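Local atomic coordinates of homoserine dehydrogenase (Thermoplasma acidophilum, PDB entry 3ING), a protein that probably catalyses the NADPH-dependent reduction of aspartate semialdehyde to homoserine, a shared step on the routes to threonine and methionine. Residues F107-L121 / S131-T144. Sequence-based numbering, arbitrary orientation. Where two conformers were deposited one is given.
Sequences FESGMNVVTANKSGL and SANQNSKYIRYEAT. With NA (sodium ion), chain B; NDP (NADPH dihydro-nicotinamide-adenine-dinucleotide phosphate), chain C; EDO (1,2-ethanediol), chain H.
Phe107, in the last turn of helix 97-108, presses its ring against the end of helix 119-135: CA of Ala132 lies over one face, 4.0 Å from the ring centroid, while Ser131 OG and Tyr138 O meet the edge. Its CG stands anti to the carbonyl carbon (chi1 -63°), which carries CD1 to Lys137 CB and CZ toward Ile139 CB. Replacing this ring by an alanine side chain would probably open a gap beneath Ala132 and leave Ile139 and the aliphatic part of Lys137 without their aromatic partner. Beyond the ring, parallel strands pair: Val113 N donates to Tyr138 O (3.0 Å), Arg140 N to Val113 O (2.9 Å) and Thr115 N to Arg140 O (2.9 Å). Asn112 extends this ladder with its side chain, OD1 taking Tyr138 N at 2.7 Å from above the carbonyl plane. On the face shared by Val113 and Ile139, CG1 of the first touches CD1 of the second at 3.7 Å, and Leu121 CD1 packs on Tyr141 CB at 3.5 Å. The exposed side is looser, with a water linking Glu108 OE2, Ser131 OG and Asn135 ND2; Arg104 also pairs with Glu108. At the opposite end Ala116 and Ala143 border the NADPH, and Glu142 binds sodium. The contact closes the right-handed beta-alpha-beta crossover of the Rossmann-type domain, with strand 85-88 beside 112-115 and edge strand 139-140 beyond; helix 306-321 covers the face of Val114 and Arg140, and helix 212-226 packs on Leu121, Tyr141 and Thr144.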
loop_
_atom_site.group_PDB
_atom_site.type_symbol
_atom_site.label_atom_id
_atom_site.label_comp_id
_atom_site.label_asym_id
_atom_site.label_seq_id
_atom_site.Cartn_x
_atom_site.Cartn_y
_atom_site.Cartn_z
ATOM N N PHE A 107 27.568 -1.739 -2.595
ATOM C CA PHE A 107 27.464 -0.317 -2.890
ATOM C C PHE A 107 28.685 0.200 -3.594
ATOM O O PHE A 107 28.579 1.015 -4.518
ATOM C CB PHE A 107 27.288 0.535 -1.628
ATOM C CG PHE A 107 26.044 0.276 -0.856
ATOM C CD1 PHE A 107 24.830 -0.005 -1.481
ATOM C CD2 PHE A 107 26.064 0.415 0.508
ATOM C CE1 PHE A 107 23.695 -0.214 -0.745
ATOM C CE2 PHE A 107 24.947 0.231 1.260
ATOM C CZ PHE A 107 23.742 -0.091 0.643
ATOM N N GLU A 108 29.859 -0.220 -3.114
ATOM C CA GLU A 108 31.104 0.227 -3.687
ATOM C C GLU A 108 31.297 -0.362 -5.063
ATOM O O GLU A 108 32.058 0.170 -5.840
ATOM C CB GLU A 108 32.305 -0.155 -2.799
ATOM C CG GLU A 108 32.278 0.577 -1.456
ATOM C CD GLU A 108 33.422 0.226 -0.514
ATOM O OE1 GLU A 108 34.120 -0.783 -0.737
ATOM O OE2 GLU A 108 33.570 0.964 0.480
ATOM N N SER A 109 30.637 -1.481 -5.349
ATOM C CA SER A 109 30.729 -2.110 -6.646
ATOM C C SER A 109 29.698 -1.567 -7.621
ATOM O O SER A 109 29.507 -2.158 -8.666
ATOM C CB SER A 109 30.475 -3.605 -6.518
ATOM O OG SER A 109 31.504 -4.252 -5.797
ATOM N N GLY A 110 28.979 -0.512 -7.259
ATOM C CA GLY A 110 28.001 0.076 -8.177
ATOM C C GLY A 110 26.610 -0.531 -8.127
ATOM O O GLY A 110 25.800 -0.342 -9.051
HETATM N N MSE A 111 26.297 -1.226 -7.042
HETATM C CA MSE A 111 25.032 -1.889 -6.948
HETATM C C MSE A 111 24.144 -1.304 -5.870
HETATM O O MSE A 111 24.637 -0.771 -4.860
HETATM C CB MSE A 111 25.250 -3.361 -6.636
HETATM C CG MSE A 111 26.079 -4.095 -7.648
HETATM SE SE MSE A 111 26.117 -5.976 -7.253
HETATM C CE MSE A 111 27.355 -6.191 -6.472
ATOM N N ASN A 112 22.825 -1.402 -6.075
ATOM C CA ASN A 112 21.895 -1.146 -4.959
ATOM C C ASN A 112 21.657 -2.456 -4.253
ATOM O O ASN A 112 22.138 -3.504 -4.706
ATOM C CB ASN A 112 20.579 -0.529 -5.446
ATOM C CG ASN A 112 20.765 0.816 -6.066
ATOM O OD1 ASN A 112 21.366 1.727 -5.478
ATOM N ND2 ASN A 112 20.234 0.975 -7.268
ATOM N N VAL A 113 20.933 -2.417 -3.125
ATOM C CA VAL A 113 20.648 -3.600 -2.365
ATOM C C VAL A 113 19.195 -3.773 -2.032
ATOM O O VAL A 113 18.497 -2.816 -1.719
ATOM C CB VAL A 113 21.487 -3.602 -1.022
ATOM C CG1 VAL A 113 21.080 -4.737 -0.109
ATOM C CG2 VAL A 113 22.981 -3.703 -1.342
ATOM N N VAL A 114 18.741 -5.026 -2.097
ATOM C CA VAL A 114 17.441 -5.424 -1.567
ATOM C C VAL A 114 17.680 -6.502 -0.518
ATOM O O VAL A 114 18.404 -7.461 -0.774
ATOM C CB VAL A 114 16.532 -5.993 -2.635
ATOM C CG1 VAL A 114 15.324 -6.572 -1.975
ATOM C CG2 VAL A 114 16.167 -4.902 -3.684
ATOM N N THR A 115 17.089 -6.358 0.665
ATOM C CA THR A 115 17.302 -7.350 1.683
ATOM C C THR A 115 16.015 -7.815 2.353
ATOM O O THR A 115 15.091 -7.047 2.591
ATOM C CB THR A 115 18.310 -6.843 2.759
ATOM O OG1 THR A 115 18.658 -7.920 3.678
ATOM C CG2 THR A 115 17.742 -5.631 3.548
ATOM N N ALA A 116 15.997 -9.105 2.648
ATOM C CA ALA A 116 15.034 -9.771 3.558
ATOM C C ALA A 116 15.647 -10.001 4.940
ATOM O O ALA A 116 14.939 -10.284 5.907
ATOM C CB ALA A 116 14.611 -11.177 2.960
ATOM N N ASN A 117 16.963 -9.911 5.012
ATOM C CA ASN A 117 17.705 -10.149 6.243
ATOM C C ASN A 117 17.615 -8.893 7.125
ATOM O O ASN A 117 17.872 -7.797 6.660
ATOM C CB ASN A 117 19.142 -10.557 5.866
ATOM C CG ASN A 117 20.096 -10.654 7.071
ATOM O OD1 ASN A 117 19.979 -9.893 7.990
ATOM N ND2 ASN A 117 21.053 -11.562 7.013
ATOM N N LYS A 118 17.218 -9.077 8.392
ATOM C CA LYS A 118 16.957 -7.988 9.331
ATOM C C LYS A 118 18.144 -7.585 10.176
ATOM O O LYS A 118 18.110 -6.525 10.814
ATOM C CB LYS A 118 15.839 -8.424 10.281
ATOM C CG LYS A 118 14.626 -8.860 9.487
ATOM C CD LYS A 118 13.695 -9.772 10.247
ATOM C CE LYS A 118 12.900 -10.641 9.247
ATOM N NZ LYS A 118 12.047 -11.652 9.934
ATOM N N SER A 119 19.179 -8.419 10.221
ATOM C CA SER A 119 20.256 -8.209 11.220
ATOM C C SER A 119 21.190 -7.040 10.913
ATOM O O SER A 119 21.630 -6.320 11.808
ATOM C CB SER A 119 21.079 -9.477 11.345
ATOM O OG SER A 119 22.041 -9.353 12.377
ATOM N N GLY A 120 21.533 -6.868 9.646
ATOM C CA GLY A 120 22.375 -5.733 9.255
ATOM C C GLY A 120 21.723 -4.428 9.634
ATOM O O GLY A 120 22.291 -3.647 10.333
ATOM N N LEU A 121 20.473 -4.226 9.205
ATOM C CA LEU A 121 19.765 -2.991 9.495
ATOM C C LEU A 121 19.447 -2.819 10.961
ATOM O O LEU A 121 19.397 -1.708 11.450
ATOM C CB LEU A 121 18.469 -2.935 8.671
ATOM C CG LEU A 121 18.657 -2.845 7.152
ATOM C CD1 LEU A 121 17.330 -2.990 6.412
ATOM C CD2 LEU A 121 19.399 -1.537 6.769
ATOM N N SER A 131 27.327 4.231 4.122
ATOM C CA SER A 131 27.959 3.666 2.934
ATOM C C SER A 131 27.024 3.866 1.727
ATOM O O SER A 131 27.475 4.161 0.612
ATOM C CB SER A 131 28.294 2.191 3.189
ATOM O OG SER A 131 28.903 1.583 2.064
ATOM N N ALA A 132 25.719 3.705 1.934
ATOM C CA ALA A 132 24.750 3.939 0.853
ATOM C C ALA A 132 24.876 5.400 0.348
ATOM O O ALA A 132 24.985 5.675 -0.850
ATOM C CB ALA A 132 23.324 3.647 1.340
ATOM N N ASN A 133 24.838 6.330 1.302
ATOM C CA ASN A 133 24.973 7.748 1.000
ATOM C C ASN A 133 26.269 8.045 0.245
ATOM O O ASN A 133 26.237 8.611 -0.838
ATOM C CB ASN A 133 24.940 8.583 2.271
ATOM C CG ASN A 133 25.086 10.073 1.985
ATOM O OD1 ASN A 133 24.204 10.691 1.390
ATOM N ND2 ASN A 133 26.211 10.649 2.399
ATOM N N GLN A 134 27.392 7.600 0.791
ATOM C CA GLN A 134 28.697 7.908 0.232
ATOM C C GLN A 134 28.850 7.385 -1.185
ATOM O O GLN A 134 29.641 7.894 -1.975
ATOM C CB GLN A 134 29.805 7.307 1.117
ATOM C CG GLN A 134 30.086 8.095 2.398
ATOM C CD GLN A 134 31.050 7.366 3.344
ATOM O OE1 GLN A 134 31.727 6.411 2.940
ATOM N NE2 GLN A 134 31.111 7.812 4.610
ATOM N N ASN A 135 28.147 6.314 -1.496
ATOM C CA ASN A 135 28.267 5.711 -2.808
ATOM C C ASN A 135 27.108 6.056 -3.699
ATOM O O ASN A 135 27.070 5.614 -4.836
ATOM C CB ASN A 135 28.414 4.191 -2.663
ATOM C CG ASN A 135 29.746 3.793 -2.114
ATOM O OD1 ASN A 135 30.749 3.782 -2.836
ATOM N ND2 ASN A 135 29.768 3.395 -0.841
ATOM N N SER A 136 26.180 6.877 -3.207
ATOM C CA SER A 136 24.956 7.247 -3.954
ATOM C C SER A 136 24.128 6.031 -4.407
ATOM O O SER A 136 23.677 5.924 -5.561
ATOM C CB SER A 136 25.276 8.158 -5.144
ATOM O OG SER A 136 25.889 9.363 -4.690
ATOM N N LYS A 137 23.906 5.123 -3.471
ATOM C CA LYS A 137 23.111 3.937 -3.764
ATOM C C LYS A 137 21.974 3.876 -2.804
ATOM O O LYS A 137 21.869 4.719 -1.893
ATOM C CB LYS A 137 23.935 2.660 -3.675
ATOM C CG LYS A 137 25.129 2.630 -4.549
ATOM C CD LYS A 137 24.756 2.618 -5.998
ATOM C CE LYS A 137 25.974 2.556 -6.857
ATOM N NZ LYS A 137 26.694 3.858 -6.877
ATOM N N TYR A 138 21.102 2.889 -3.035
ATOM C CA TYR A 138 19.892 2.678 -2.242
ATOM C C TYR A 138 19.813 1.287 -1.696
ATOM O O TYR A 138 20.414 0.375 -2.254
ATOM C CB TYR A 138 18.642 2.875 -3.116
ATOM C CG TYR A 138 18.542 4.257 -3.704
ATOM C CD1 TYR A 138 18.041 5.313 -2.952
ATOM C CD2 TYR A 138 18.985 4.527 -4.978
ATOM C CE1 TYR A 138 17.951 6.601 -3.475
ATOM C CE2 TYR A 138 18.909 5.820 -5.504
ATOM C CZ TYR A 138 18.383 6.841 -4.749
ATOM O OH TYR A 138 18.309 8.123 -5.253
ATOM N N ILE A 139 19.048 1.146 -0.603
ATOM C CA ILE A 139 18.704 -0.130 -0.058
ATOM C C ILE A 139 17.224 -0.170 0.230
ATOM O O ILE A 139 16.657 0.785 0.794
ATOM C CB ILE A 139 19.535 -0.457 1.235
ATOM C CG1 ILE A 139 19.158 -1.844 1.754
ATOM C CG2 ILE A 139 19.412 0.675 2.323
ATOM C CD1 ILE A 139 20.211 -2.490 2.703
ATOM N N ARG A 140 16.580 -1.270 -0.177
ATOM C CA ARG A 140 15.184 -1.514 0.169
ATOM C C ARG A 140 15.085 -2.810 0.969
ATOM O O ARG A 140 15.946 -3.705 0.876
ATOM C CB ARG A 140 14.254 -1.505 -1.064
ATOM C CG ARG A 140 14.188 -0.173 -1.803
ATOM C CD ARG A 140 13.023 -0.181 -2.871
ATOM N NE ARG A 140 11.733 -0.234 -2.189
ATOM C CZ ARG A 140 11.078 0.840 -1.716
ATOM N NH1 ARG A 140 11.561 2.041 -1.876
ATOM N NH2 ARG A 140 9.917 0.696 -1.075
ATOM N N TYR A 141 14.047 -2.864 1.802
ATOM C CA TYR A 141 13.921 -3.863 2.866
ATOM C C TYR A 141 12.485 -4.239 3.220
ATOM O O TYR A 141 12.155 -4.557 4.362
ATOM C CB TYR A 141 14.743 -3.376 4.066
ATOM C CG TYR A 141 14.564 -1.901 4.435
ATOM C CD1 TYR A 141 13.522 -1.498 5.260
ATOM C CD2 TYR A 141 15.440 -0.929 3.979
ATOM C CE1 TYR A 141 13.350 -0.159 5.615
ATOM C CE2 TYR A 141 15.277 0.416 4.343
ATOM C CZ TYR A 141 14.219 0.791 5.146
ATOM O OH TYR A 141 14.038 2.121 5.509
ATOM N N GLU A 142 11.632 -4.277 2.202
ATOM C CA GLU A 142 10.253 -4.667 2.414
ATOM C C GLU A 142 10.084 -5.944 3.223
ATOM O O GLU A 142 9.293 -6.001 4.154
ATOM C CB GLU A 142 9.543 -4.872 1.085
ATOM C CG GLU A 142 8.025 -5.059 1.261
ATOM C CD GLU A 142 7.393 -3.805 1.840
ATOM O OE1 GLU A 142 7.519 -2.753 1.202
ATOM O OE2 GLU A 142 6.819 -3.882 2.943
ATOM N N ALA A 143 10.787 -6.988 2.832
ATOM C CA ALA A 143 10.663 -8.294 3.468
ATOM C C ALA A 143 11.168 -8.379 4.900
ATOM O O ALA A 143 10.886 -9.358 5.574
ATOM C CB ALA A 143 11.387 -9.357 2.593
ATOM N N THR A 144 11.910 -7.373 5.378
ATOM C CA THR A 144 12.469 -7.409 6.720
ATOM C C THR A 144 11.432 -7.184 7.831
ATOM O O THR A 144 11.710 -7.548 8.935
ATOM C CB THR A 144 13.583 -6.365 6.918
ATOM O OG1 THR A 144 13.005 -5.036 6.827
ATOM C CG2 THR A 144 14.710 -6.586 5.881
HETATM NA NA NA B . 6.676 -6.214 4.561
HETATM P PA NDP C . 17.050 -20.361 5.182
HETATM O O1A NDP C . 15.983 -21.259 4.700
HETATM O O2A NDP C . 17.868 -20.852 6.316
HETATM O O5B NDP C . 18.067 -20.009 3.984
HETATM C C5B NDP C . 19.265 -19.271 4.121
HETATM C C4B NDP C . 20.082 -19.355 2.841
HETATM O O4B NDP C . 21.324 -18.713 2.981
HETATM C C3B NDP C . 20.452 -20.802 2.489
HETATM O O3B NDP C . 20.667 -20.945 1.093
HETATM C C2B NDP C . 21.734 -21.002 3.223
HETATM O O2B NDP C . 22.546 -22.018 2.705
HETATM C C1B NDP C . 22.381 -19.670 2.952
HETATM N N9A NDP C . 23.401 -19.269 3.914
HETATM C C8A NDP C . 23.529 -19.535 5.249
HETATM N N7A NDP C . 24.633 -18.862 5.702
HETATM C C5A NDP C . 25.173 -18.193 4.672
HETATM C C6A NDP C . 26.296 -17.393 4.617
HETATM N N6A NDP C . 26.850 -16.930 5.734
HETATM N N1A NDP C . 26.568 -16.850 3.412
HETATM C C2A NDP C . 25.829 -17.103 2.274
HETATM N N3A NDP C . 24.697 -17.895 2.312
HETATM C C4A NDP C . 24.409 -18.419 3.539
HETATM O O3 NDP C . 16.425 -18.931 5.565
HETATM P PN NDP C . 15.057 -18.304 4.998
HETATM O O1N NDP C . 13.903 -18.898 5.740
HETATM O O2N NDP C . 15.119 -18.398 3.507
HETATM O O5D NDP C . 15.157 -16.750 5.457
HETATM C C5D NDP C . 16.143 -15.980 4.769
HETATM C C4D NDP C . 16.138 -14.559 5.322
HETATM O O4D NDP C . 14.855 -14.018 5.100
HETATM C C3D NDP C . 16.365 -14.476 6.808
HETATM O O3D NDP C . 17.277 -13.436 7.180
HETATM C C2D NDP C . 14.979 -14.259 7.385
HETATM O O2D NDP C . 14.997 -13.577 8.610
HETATM C C1D NDP C . 14.327 -13.450 6.289
HETATM N N1N NDP C . 12.875 -13.493 6.312
HETATM C C2N NDP C . 12.235 -14.703 6.243
HETATM C C3N NDP C . 10.868 -14.828 6.442
HETATM C C7N NDP C . 10.228 -16.143 6.207
HETATM O O7N NDP C . 8.958 -16.111 5.677
HETATM N N7N NDP C . 10.875 -17.289 6.372
HETATM C C4N NDP C . 9.959 -13.605 6.400
HETATM C C5N NDP C . 10.761 -12.334 6.436
HETATM C C6N NDP C . 12.152 -12.327 6.373
HETATM P P2B NDP C . 22.040 -23.522 2.474
HETATM O O1X NDP C . 23.349 -24.188 2.145
HETATM O O2X NDP C . 20.887 -23.614 1.432
HETATM O O3X NDP C . 21.521 -23.936 3.814
HETATM C C1 EDO H . 21.257 7.710 -2.470
HETATM O O1 EDO H . 22.402 7.370 -1.681
HETATM C C2 EDO H . 21.311 9.178 -2.845
HETATM O O2 EDO H . 21.759 9.292 -4.202
HETATM O O HOH W 1 30.064 3.407 -6.337
HETATM O O HOH W 2 31.513 2.694 1.529
HETATM O O HOH W 3 12.828 -6.888 0.757
#